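Local coordinates for major capsid protein (Faustovirus, PDB 5J7O) that forms the trimeric double jelly-roll building block of the viral capsid, at residues 206-211 and 469-474; 422-427 and 436-441; 450-455 and 608-613; 518-523 and 562-567. One frame throughout, in Å; residues are numbered along the deposited sequence.

How the interactions relate
The contacts sit in and around the second barrel of the double jelly-roll; interaction 1 joins it to the first through helix 203-212. Interaction 3 pairs the two inner strands of one sheet of the second jelly-roll, and interaction 2 lies on the edge strand of the same sheet, about 11 Å away between centres. Interactions 1 and 4 have centres about 8 Å apart, and the salt bridge K211-D563 joins them. Their strands 473-490 and 503-521 are neighbours in another sheet. Interactions 3 and 4 touch through L451 and T523. Along the chain, interaction 2 is nested in the loop closed by interaction 1, and interaction 4 in the loop closed by interaction 3.

Interaction 1: 206-211 and 469-474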
# COMPACT_ATOMS: atom_id res chain seq x y z
N ALA B 206 3.41 -18.07 -14.58
CA ALA B 206 3.28 -17.80 -13.15
C ALA B 206 3.58 -16.34 -12.84
O ALA B 206 2.92 -15.73 -12.00
CB ALA B 206 4.19 -18.72 -12.35
N ILE B 207 4.59 -15.76 -13.51
CA ILE B 207 4.89 -14.36 -13.24
C ILE B 207 3.87 -13.44 -13.91
O ILE B 207 3.64 -12.33 -13.44
CB ILE B 207 6.33 -14.01 -13.68
CG1 ILE B 207 6.49 -14.09 -15.20
CG2 ILE B 207 7.32 -14.92 -12.99
CD1 ILE B 207 7.82 -13.58 -15.70
N MET B 208 3.25 -13.88 -15.01
CA MET B 208 2.15 -13.11 -15.58
C MET B 208 0.97 -13.06 -14.62
O MET B 208 0.33 -12.01 -14.46
CB MET B 208 1.72 -13.71 -16.92
CG MET B 208 2.75 -13.55 -18.03
SD MET B 208 3.19 -11.84 -18.35
CE MET B 208 4.20 -12.02 -19.82
N TYR B 209 0.67 -14.19 -13.96
CA TYR B 209 -0.37 -14.20 -12.94
C TYR B 209 0.02 -13.34 -11.75
O TYR B 209 -0.82 -12.62 -11.19
CB TYR B 209 -0.65 -15.64 -12.50
CG TYR B 209 -1.79 -15.78 -11.52
CD1 TYR B 209 -1.60 -15.57 -10.16
CD2 TYR B 209 -3.06 -16.15 -11.95
CE1 TYR B 209 -2.64 -15.70 -9.26
CE2 TYR B 209 -4.11 -16.29 -11.06
CZ TYR B 209 -3.89 -16.06 -9.72
OH TYR B 209 -4.93 -16.20 -8.83
N ASN B 210 1.29 -13.40 -11.34
CA ASN B 210 1.76 -12.58 -10.23
C ASN B 210 1.56 -11.09 -10.52
O ASN B 210 1.32 -10.31 -9.60
CB ASN B 210 3.24 -12.88 -9.96
CG ASN B 210 3.83 -12.01 -8.86
OD1 ASN B 210 3.49 -12.16 -7.69
ND2 ASN B 210 4.72 -11.11 -9.24
N LYS B 211 1.64 -10.69 -11.79
CA LYS B 211 1.54 -9.28 -12.14
C LYS B 211 0.09 -8.83 -12.33
O LYS B 211 -0.22 -7.67 -12.05
CB LYS B 211 2.34 -8.99 -13.41
CG LYS B 211 3.84 -9.28 -13.31
CD LYS B 211 4.50 -9.22 -14.68
CE LYS B 211 5.87 -9.89 -14.69
NZ LYS B 211 6.86 -9.18 -13.84
N HIS B 469 12.11 -12.00 -13.23
CA HIS B 469 10.68 -11.86 -13.51
C HIS B 469 10.32 -10.50 -14.10
O HIS B 469 9.17 -10.32 -14.52
CB HIS B 469 9.86 -12.12 -12.24
CG HIS B 469 10.13 -11.15 -11.13
ND1 HIS B 469 9.47 -9.94 -11.02
CD2 HIS B 469 10.99 -11.20 -10.09
CE1 HIS B 469 9.91 -9.30 -9.95
NE2 HIS B 469 10.83 -10.04 -9.37
N HIS B 470 11.26 -9.57 -14.15
CA HIS B 470 10.98 -8.27 -14.75
C HIS B 470 10.96 -8.38 -16.27
O HIS B 470 11.77 -9.09 -16.87
CB HIS B 470 12.03 -7.25 -14.32
CG HIS B 470 11.85 -6.77 -12.91
ND1 HIS B 470 11.13 -5.63 -12.60
CD2 HIS B 470 12.31 -7.26 -11.74
CE1 HIS B 470 11.15 -5.45 -11.29
NE2 HIS B 470 11.86 -6.42 -10.74
N LEU B 471 10.02 -7.67 -16.89
CA LEU B 471 9.87 -7.68 -18.34
C LEU B 471 10.51 -6.47 -19.01
O LEU B 471 10.29 -6.25 -20.21
CB LEU B 471 8.38 -7.75 -18.71
CG LEU B 471 7.63 -8.98 -18.18
CD1 LEU B 471 6.18 -8.97 -18.64
CD2 LEU B 471 8.33 -10.26 -18.61
N THR B 472 11.29 -5.68 -18.28
CA THR B 472 12.02 -4.55 -18.83
C THR B 472 13.51 -4.72 -18.56
O THR B 472 13.95 -5.69 -17.94
CB THR B 472 11.53 -3.22 -18.23
OG1 THR B 472 11.79 -3.21 -16.81
CG2 THR B 472 10.05 -3.03 -18.47
N SER B 473 14.29 -3.75 -19.03
CA SER B 473 15.70 -3.66 -18.71
C SER B 473 15.86 -2.80 -17.47
O SER B 473 15.40 -1.66 -17.44
CB SER B 473 16.49 -3.08 -19.88
OG SER B 473 17.88 -3.05 -19.60
N VAL B 474 16.51 -3.35 -16.44
CA VAL B 474 16.64 -2.70 -15.15
C VAL B 474 18.09 -2.31 -14.94
O VAL B 474 18.99 -3.15 -15.05
CB VAL B 474 16.14 -3.60 -14.00
CG1 VAL B 474 16.04 -2.80 -12.71
CG2 VAL B 474 14.81 -4.23 -14.36
O HOH W 1 6.86 -10.31 -11.66
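I207 of the helical segment 206-211 and H469 of the 469-474 loop are the nearest residues, with CA atoms 6.3 Å apart. In this double jelly-roll, helix 203-212 directly follows strand 196-202 of the first barrel, and the loop leads into strand 473-490 of the second half. The contact is buried.

K211 makes the polar link. Its chain is extended as far as CE and then turns at chi4 (-66°), which brings NZ within 2.7 Å of H469 O. The C=O...NZ angle is 141°, and NZ stands above the carbonyl plane, 38° out of it. The same ammonium group forms a salt bridge with D563 and donates to a water. That water also bonds H469 ND1 at 2.7 Å and, weakly, N210 ND2. K211 NZ itself lies at the edge of the imidazole, near its plane. At 3.9 Å from H469 ND1 it is too far for a direct bond, and the water bonds both. On the far side of the ring, H469 NE2 bonds E179, and Y180 packs edge-to-face with the imidazole. These partners probably fix the turn of the ring.

Apolar atoms fill in around the lysine. I207 CG2 meets H469 CB at 3.9 Å, while I207 CD1 rests near H469 O and CA. M208 leaves the helix facing away from the loop, but its chain bends at chi2 and the methyl group reaches L471. M208 CE touches L471 CD1 at 3.8 Å, and K211 CE lies 4.0 Å from L471 CG.

Interaction 2: 422-427 and 436-441; sequences REQVQR and LQSQLK
Q424 and Q439 are brought together by different chain shapes. In Q424, CG is anti to the backbone N (chi1 161°), and the extended chain carries its amide across to segment 436-441. In Q439, CG sits between the backbone N and the carbonyl carbon (chi1 77°), and the chain bends at chi2.

Both ends of the Q424 amide are used. NE2 donates to L436 O at 2.9 Å, nearly straight (167°), with the acceptor in the amide plane. OE1 accepts from S438 N at 3.0 Å. Q439 crosses Q424 at about a right angle, and its CD packs 3.4 Å from Q424 CB. The oxygens Q439 OE1 and Q424 OE1 are only 2.9 Å apart; both are acceptors, and the approach is probably unfavourable. Q439 is held by its other end: NE2 donates in plane to a lone pair of Q437 OE1 at 2.9 Å. Q437 OE1 also bonds S611.

Residues Q437 to L440 form a type I beta turn, in the loop between strands 432-436 and 444-453. These strands belong to the two facing sheets of the second jelly-roll. Strand 415-428 is the outermost strand of one of them, where R422, Q424 and Q426 pair with strand 607-620.

R422 lies beside the end of the turn. Its CD approaches Q439 O at 3.1 Å, and K441 CD stands over one guanidinium face, toward the rim. Two like charges, R422 NH1 and K441 NZ, are 3.5 Å apart. K441 NZ donates to S438 O at 2.9 Å.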
# COMPACT_ATOMS: atom_id res chain seq x y z
N ARG B 422 -1.24 -21.19 -23.48
CA ARG B 422 -0.60 -21.41 -24.77
C ARG B 422 0.50 -20.37 -24.92
O ARG B 422 0.22 -19.19 -25.18
CB ARG B 422 -1.60 -21.33 -25.92
CG ARG B 422 -2.14 -22.69 -26.32
CD ARG B 422 -1.03 -23.54 -26.93
NE ARG B 422 -1.44 -24.91 -27.22
CZ ARG B 422 -0.80 -25.71 -28.06
NH1 ARG B 422 0.27 -25.26 -28.71
NH2 ARG B 422 -1.22 -26.95 -28.27
N GLU B 423 1.75 -20.80 -24.78
CA GLU B 423 2.90 -19.92 -24.63
C GLU B 423 3.85 -20.05 -25.81
O GLU B 423 4.03 -21.14 -26.36
CB GLU B 423 3.64 -20.24 -23.32
CG GLU B 423 5.11 -19.84 -23.29
CD GLU B 423 5.79 -20.25 -22.00
OE1 GLU B 423 5.11 -20.26 -20.95
OE2 GLU B 423 7.00 -20.55 -22.03
N GLN B 424 4.43 -18.92 -26.21
CA GLN B 424 5.50 -18.88 -27.21
C GLN B 424 6.53 -17.84 -26.80
O GLN B 424 6.16 -16.73 -26.40
CB GLN B 424 4.97 -18.57 -28.61
CG GLN B 424 6.04 -18.07 -29.57
CD GLN B 424 5.52 -17.87 -30.98
OE1 GLN B 424 4.92 -18.76 -31.57
NE2 GLN B 424 5.75 -16.68 -31.53
N VAL B 425 7.80 -18.20 -26.90
CA VAL B 425 8.91 -17.31 -26.58
C VAL B 425 9.80 -17.21 -27.81
O VAL B 425 10.40 -18.21 -28.23
CB VAL B 425 9.71 -17.79 -25.36
CG1 VAL B 425 10.83 -16.82 -25.05
CG2 VAL B 425 8.79 -17.95 -24.17
N GLN B 426 9.88 -16.01 -28.38
CA GLN B 426 10.69 -15.75 -29.57
C GLN B 426 11.84 -14.82 -29.18
O GLN B 426 11.60 -13.68 -28.77
CB GLN B 426 9.84 -15.12 -30.67
CG GLN B 426 10.63 -14.71 -31.91
CD GLN B 426 10.94 -15.88 -32.82
OE1 GLN B 426 10.04 -16.45 -33.44
NE2 GLN B 426 12.21 -16.26 -32.90
N ARG B 427 13.07 -15.31 -29.31
CA ARG B 427 14.23 -14.47 -29.06
C ARG B 427 14.43 -13.51 -30.22
O ARG B 427 14.34 -13.89 -31.39
CB ARG B 427 15.49 -15.31 -28.86
CG ARG B 427 16.74 -14.45 -28.82
CD ARG B 427 17.74 -14.97 -27.81
NE ARG B 427 17.19 -15.07 -26.47
CZ ARG B 427 17.92 -15.35 -25.39
NH1 ARG B 427 19.23 -15.56 -25.51
NH2 ARG B 427 17.35 -15.43 -24.20
N LEU B 436 4.85 -14.25 -35.90
CA LEU B 436 3.74 -15.19 -36.01
C LEU B 436 3.63 -16.01 -34.73
O LEU B 436 4.63 -16.51 -34.21
CB LEU B 436 3.94 -16.11 -37.21
CG LEU B 436 2.90 -17.23 -37.37
CD1 LEU B 436 1.54 -16.67 -37.75
CD2 LEU B 436 3.36 -18.27 -38.37
N GLN B 437 2.41 -16.14 -34.23
CA GLN B 437 2.14 -16.85 -32.98
C GLN B 437 1.66 -18.26 -33.34
O GLN B 437 0.47 -18.51 -33.48
CB GLN B 437 1.12 -16.10 -32.14
CG GLN B 437 1.52 -14.66 -31.84
CD GLN B 437 2.75 -14.58 -30.95
OE1 GLN B 437 2.84 -15.28 -29.95
NE2 GLN B 437 3.70 -13.74 -31.33
N SER B 438 2.62 -19.18 -33.48
CA SER B 438 2.30 -20.54 -33.90
C SER B 438 1.62 -21.35 -32.81
O SER B 438 0.96 -22.35 -33.12
CB SER B 438 3.57 -21.26 -34.36
OG SER B 438 4.18 -20.58 -35.44
N GLN B 439 1.76 -20.96 -31.54
CA GLN B 439 1.17 -21.72 -30.45
C GLN B 439 -0.35 -21.63 -30.44
O GLN B 439 -1.00 -22.48 -29.83
CB GLN B 439 1.73 -21.24 -29.11
CG GLN B 439 1.15 -19.92 -28.60
CD GLN B 439 1.64 -18.71 -29.37
OE1 GLN B 439 2.31 -18.83 -30.39
NE2 GLN B 439 1.30 -17.52 -28.88
N LEU B 440 -0.93 -20.65 -31.12
CA LEU B 440 -2.37 -20.40 -31.03
C LEU B 440 -3.13 -21.31 -31.99
O LEU B 440 -2.93 -21.26 -33.21
CB LEU B 440 -2.66 -18.93 -31.34
CG LEU B 440 -1.92 -17.96 -30.41
CD1 LEU B 440 -2.38 -16.53 -30.63
CD2 LEU B 440 -2.11 -18.39 -28.97
N LYS B 441 -4.00 -22.16 -31.43
CA LYS B 441 -4.84 -23.05 -32.21
C LYS B 441 -6.33 -22.90 -31.93
O LYS B 441 -7.13 -23.36 -32.75
CB LYS B 441 -4.46 -24.52 -31.95
CG LYS B 441 -3.28 -25.03 -32.76
CD LYS B 441 -1.95 -24.64 -32.14
CE LYS B 441 -0.79 -25.34 -32.84
NZ LYS B 441 0.51 -25.05 -32.18

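Interaction 3: 450-455 and 608-613; sequences GLRPAN and DLISIA
G450 and R452 form hydrogen-bonded antiparallel pairs with I610 and D608, on either side of the non-hydrogen-bonded pair L451-L609. Four backbone bonds join the strands. I610 N donates to G450 O at 2.7 Å, and D608 N donates to R452 O at 2.8 Å. G450 N and R452 N return bonds to I610 O and D608 O. The N-to-C directions of the short strand segments are 143° apart, antiparallel with a strong twist.

One face carries the leucines, where L451 CD1 touches L609 CD1 at 3.7 Å. L524 packs on L451 and L449 on L609. On the other face, I610 CD1 packs 4.0 Å from R452 CB and also lies over a face of the R452 guanidinium, toward its rim. L204 of helix 203-212 adds to this cluster.

The strands are the inner pair of the sheet ordered 415-428, 607-620, 444-453, 567-570, which is the B-I-D-G order of a jelly-roll. From the edge strand, R427 forms a salt bridge with D608.

R452 NH1 is 5.0 Å from D608 OD2, too far for a salt bridge. The buried D608 carboxylate is thus probably balanced mainly by R427, with R452 adding a weaker attraction.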
# COMPACT_ATOMS: atom_id res chain seq x y z
N GLY B 450 5.23 -9.62 -23.30
CA GLY B 450 6.42 -8.99 -22.76
C GLY B 450 7.61 -9.24 -23.65
O GLY B 450 7.64 -10.21 -24.43
N LEU B 451 8.59 -8.35 -23.54
CA LEU B 451 9.86 -8.45 -24.27
C LEU B 451 10.97 -8.39 -23.22
O LEU B 451 11.47 -7.31 -22.90
CB LEU B 451 9.99 -7.35 -25.32
CG LEU B 451 11.18 -7.43 -26.29
CD1 LEU B 451 11.16 -8.73 -27.07
CD2 LEU B 451 11.18 -6.24 -27.23
N ARG B 452 11.34 -9.55 -22.69
CA ARG B 452 12.24 -9.62 -21.55
C ARG B 452 13.69 -9.69 -22.02
O ARG B 452 14.02 -10.59 -22.81
CB ARG B 452 11.91 -10.83 -20.70
CG ARG B 452 12.93 -11.13 -19.61
CD ARG B 452 13.13 -12.62 -19.45
NE ARG B 452 12.36 -13.18 -18.34
CZ ARG B 452 12.22 -14.48 -18.12
NH1 ARG B 452 12.79 -15.36 -18.93
NH2 ARG B 452 11.51 -14.90 -17.08
N PRO B 453 14.56 -8.79 -21.57
CA PRO B 453 15.97 -8.88 -21.96
C PRO B 453 16.59 -10.19 -21.49
O PRO B 453 16.35 -10.64 -20.37
CB PRO B 453 16.61 -7.67 -21.26
CG PRO B 453 15.47 -6.75 -20.96
CD PRO B 453 14.29 -7.64 -20.70
N ALA B 454 17.40 -10.79 -22.37
CA ALA B 454 18.02 -12.07 -22.06
C ALA B 454 18.91 -11.98 -20.83
O ALA B 454 19.08 -12.97 -20.11
CB ALA B 454 18.81 -12.58 -23.26
N ASN B 455 19.49 -10.81 -20.57
CA ASN B 455 20.40 -10.66 -19.44
C ASN B 455 19.69 -10.77 -18.10
O ASN B 455 20.35 -11.00 -17.08
CB ASN B 455 21.14 -9.32 -19.53
CG ASN B 455 22.23 -9.18 -18.49
OD1 ASN B 455 22.08 -8.45 -17.51
ND2 ASN B 455 23.33 -9.89 -18.69
N ASP B 608 13.61 -11.66 -25.37
CA ASP B 608 12.67 -12.74 -25.65
C ASP B 608 11.26 -12.18 -25.66
O ASP B 608 10.78 -11.68 -24.63
CB ASP B 608 12.80 -13.86 -24.62
CG ASP B 608 14.16 -14.53 -24.65
OD1 ASP B 608 14.75 -14.65 -25.75
OD2 ASP B 608 14.65 -14.93 -23.57
N LEU B 609 10.59 -12.26 -26.81
CA LEU B 609 9.19 -11.84 -26.90
C LEU B 609 8.32 -12.96 -26.35
O LEU B 609 8.10 -13.97 -27.01
CB LEU B 609 8.82 -11.50 -28.34
CG LEU B 609 7.47 -10.77 -28.45
CD1 LEU B 609 7.58 -9.37 -27.88
CD2 LEU B 609 6.97 -10.74 -29.88
N ILE B 610 7.82 -12.77 -25.14
CA ILE B 610 7.04 -13.78 -24.43
C ILE B 610 5.56 -13.50 -24.67
O ILE B 610 5.07 -12.40 -24.36
CB ILE B 610 7.36 -13.79 -22.93
CG1 ILE B 610 8.87 -14.00 -22.73
CG2 ILE B 610 6.57 -14.87 -22.22
CD1 ILE B 610 9.32 -13.81 -21.30
N SER B 611 4.85 -14.48 -25.22
CA SER B 611 3.43 -14.36 -25.52
C SER B 611 2.72 -15.59 -24.96
O SER B 611 2.94 -16.71 -25.43
CB SER B 611 3.18 -14.23 -27.02
OG SER B 611 1.81 -14.42 -27.34
N ILE B 612 1.86 -15.38 -23.96
CA ILE B 612 1.15 -16.45 -23.28
C ILE B 612 -0.34 -16.15 -23.38
O ILE B 612 -0.84 -15.24 -22.70
CB ILE B 612 1.58 -16.59 -21.82
CG1 ILE B 612 3.09 -16.87 -21.74
CG2 ILE B 612 0.79 -17.69 -21.13
CD1 ILE B 612 3.62 -16.88 -20.34
N ALA B 613 -1.04 -16.90 -24.21
CA ALA B 613 -2.47 -16.69 -24.42
C ALA B 613 -3.29 -17.65 -23.57
O ALA B 613 -2.87 -18.78 -23.28
CB ALA B 613 -2.83 -16.88 -25.89

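Interaction 4: 518-523 and 562-567; sequences PVETET and QDKGAL
E520 OE2 is gripped by K564 N at 3.1 Å and by a water at 2.7 Å. The bond from K564 N is nearly straight (172°) and meets the oxygen on its syn side, 29° out of the carboxylate plane. K564 follows D563 in an Asx turn that overlaps a type I beta turn from D563 to A566. This loop lies between helix 542-552 and strand 567-570 of the second jelly-roll. E520 is on strand 503-521. Its CG is anti to the carbonyl carbon (chi1 -63°), and the chain is extended beyond it toward the turn.

In the Asx turn, D563 OD1 accepts from G565 N at 3.0 Å, met from above the carboxylate plane. It is also 3.6 Å from E520 OE2. The water donates to both, reaching D563 OD1 at 2.8 Å, and so probably eases the repulsion between the two carboxylates. The other oxygen, D563 OD2, is taken by K211 and by the backbone N of L471. These bonds tie the turn to the helix and loop beside it.

K564 runs past the two glutamates, crossing E522 at about a right angle. Its NZ stays 4.3 Å from E522 OE2, beyond a salt bridge. R546 takes E522 OE2 instead and also bonds K564 O, bridging the two segments. Just before the turn, Q562 bonds T220 and R224 of a neighbouring subunit.

A second water bridges the segments: it donates to G565 O at 2.8 Å and to T523 OG1 at 3.2 Å.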
# COMPACT_ATOMS: atom_id res chain seq x y z
N PRO B 518 15.78 0.29 -8.50
CA PRO B 518 15.63 -0.43 -9.78
C PRO B 518 14.90 0.44 -10.79
O PRO B 518 13.69 0.66 -10.69
CB PRO B 518 14.82 -1.67 -9.39
CG PRO B 518 14.04 -1.25 -8.19
CD PRO B 518 14.89 -0.26 -7.45
N VAL B 519 15.64 0.93 -11.78
CA VAL B 519 15.10 1.81 -12.81
C VAL B 519 14.76 0.98 -14.03
O VAL B 519 15.63 0.30 -14.59
CB VAL B 519 16.09 2.94 -13.16
CG1 VAL B 519 15.50 3.84 -14.24
CG2 VAL B 519 16.44 3.74 -11.92
N GLU B 520 13.50 1.03 -14.45
CA GLU B 520 13.01 0.21 -15.55
C GLU B 520 13.08 0.98 -16.86
O GLU B 520 12.58 2.11 -16.95
CB GLU B 520 11.58 -0.25 -15.29
CG GLU B 520 11.42 -1.13 -14.06
CD GLU B 520 9.97 -1.34 -13.67
OE1 GLU B 520 9.49 -0.64 -12.76
OE2 GLU B 520 9.31 -2.19 -14.29
N THR B 521 13.68 0.37 -17.88
CA THR B 521 13.71 0.91 -19.24
C THR B 521 12.84 0.02 -20.10
O THR B 521 13.17 -1.15 -20.33
CB THR B 521 15.14 0.97 -19.78
OG1 THR B 521 15.95 1.78 -18.91
CG2 THR B 521 15.15 1.57 -21.18
N GLU B 522 11.72 0.56 -20.58
CA GLU B 522 10.77 -0.22 -21.35
C GLU B 522 11.41 -0.77 -22.62
O GLU B 522 12.19 -0.08 -23.29
CB GLU B 522 9.54 0.62 -21.71
CG GLU B 522 8.68 1.02 -20.52
CD GLU B 522 7.52 1.91 -20.91
OE1 GLU B 522 7.00 1.77 -22.04
OE2 GLU B 522 7.11 2.76 -20.08
N THR B 523 11.10 -2.03 -22.93
CA THR B 523 11.61 -2.68 -24.13
C THR B 523 10.62 -2.67 -25.29
O THR B 523 11.02 -2.93 -26.43
CB THR B 523 12.00 -4.13 -23.83
OG1 THR B 523 10.89 -4.82 -23.24
CG2 THR B 523 13.19 -4.17 -22.87
N GLN B 562 2.35 -3.56 -11.94
CA GLN B 562 3.44 -2.67 -11.56
C GLN B 562 4.58 -2.75 -12.56
O GLN B 562 5.21 -1.73 -12.88
CB GLN B 562 3.93 -3.01 -10.16
CG GLN B 562 4.63 -1.87 -9.44
CD GLN B 562 3.66 -0.82 -8.93
OE1 GLN B 562 2.45 -1.05 -8.88
NE2 GLN B 562 4.19 0.34 -8.56
N ASP B 563 4.86 -3.95 -13.07
CA ASP B 563 5.91 -4.14 -14.06
C ASP B 563 5.63 -3.31 -15.30
O ASP B 563 4.57 -3.45 -15.93
CB ASP B 563 6.02 -5.62 -14.42
CG ASP B 563 7.28 -5.96 -15.20
OD1 ASP B 563 7.84 -5.07 -15.88
OD2 ASP B 563 7.72 -7.13 -15.14
N LYS B 564 6.57 -2.43 -15.66
CA LYS B 564 6.38 -1.53 -16.79
C LYS B 564 6.39 -2.23 -18.14
O LYS B 564 6.00 -1.62 -19.14
CB LYS B 564 7.44 -0.43 -16.77
CG LYS B 564 7.02 0.84 -16.04
CD LYS B 564 7.98 1.97 -16.33
CE LYS B 564 7.41 3.31 -15.88
NZ LYS B 564 8.29 4.44 -16.28
N GLY B 565 6.83 -3.49 -18.20
CA GLY B 565 6.87 -4.24 -19.43
C GLY B 565 5.78 -5.27 -19.58
O GLY B 565 5.85 -6.10 -20.51
N ALA B 566 4.77 -5.27 -18.72
CA ALA B 566 3.69 -6.24 -18.76
C ALA B 566 2.52 -5.67 -19.56
O ALA B 566 1.92 -4.67 -19.16
CB ALA B 566 3.25 -6.62 -17.35
N LEU B 567 2.20 -6.32 -20.68
CA LEU B 567 1.13 -5.87 -21.56
C LEU B 567 0.04 -6.92 -21.63
O LEU B 567 0.30 -8.13 -21.55
CB LEU B 567 1.66 -5.56 -22.97
CG LEU B 567 2.32 -4.19 -23.16
CD1 LEU B 567 3.67 -4.10 -22.46
CD2 LEU B 567 2.47 -3.88 -24.64
O HOH W 2 10.42 -4.51 -15.00
O HOH W 3 8.08 -5.97 -22.15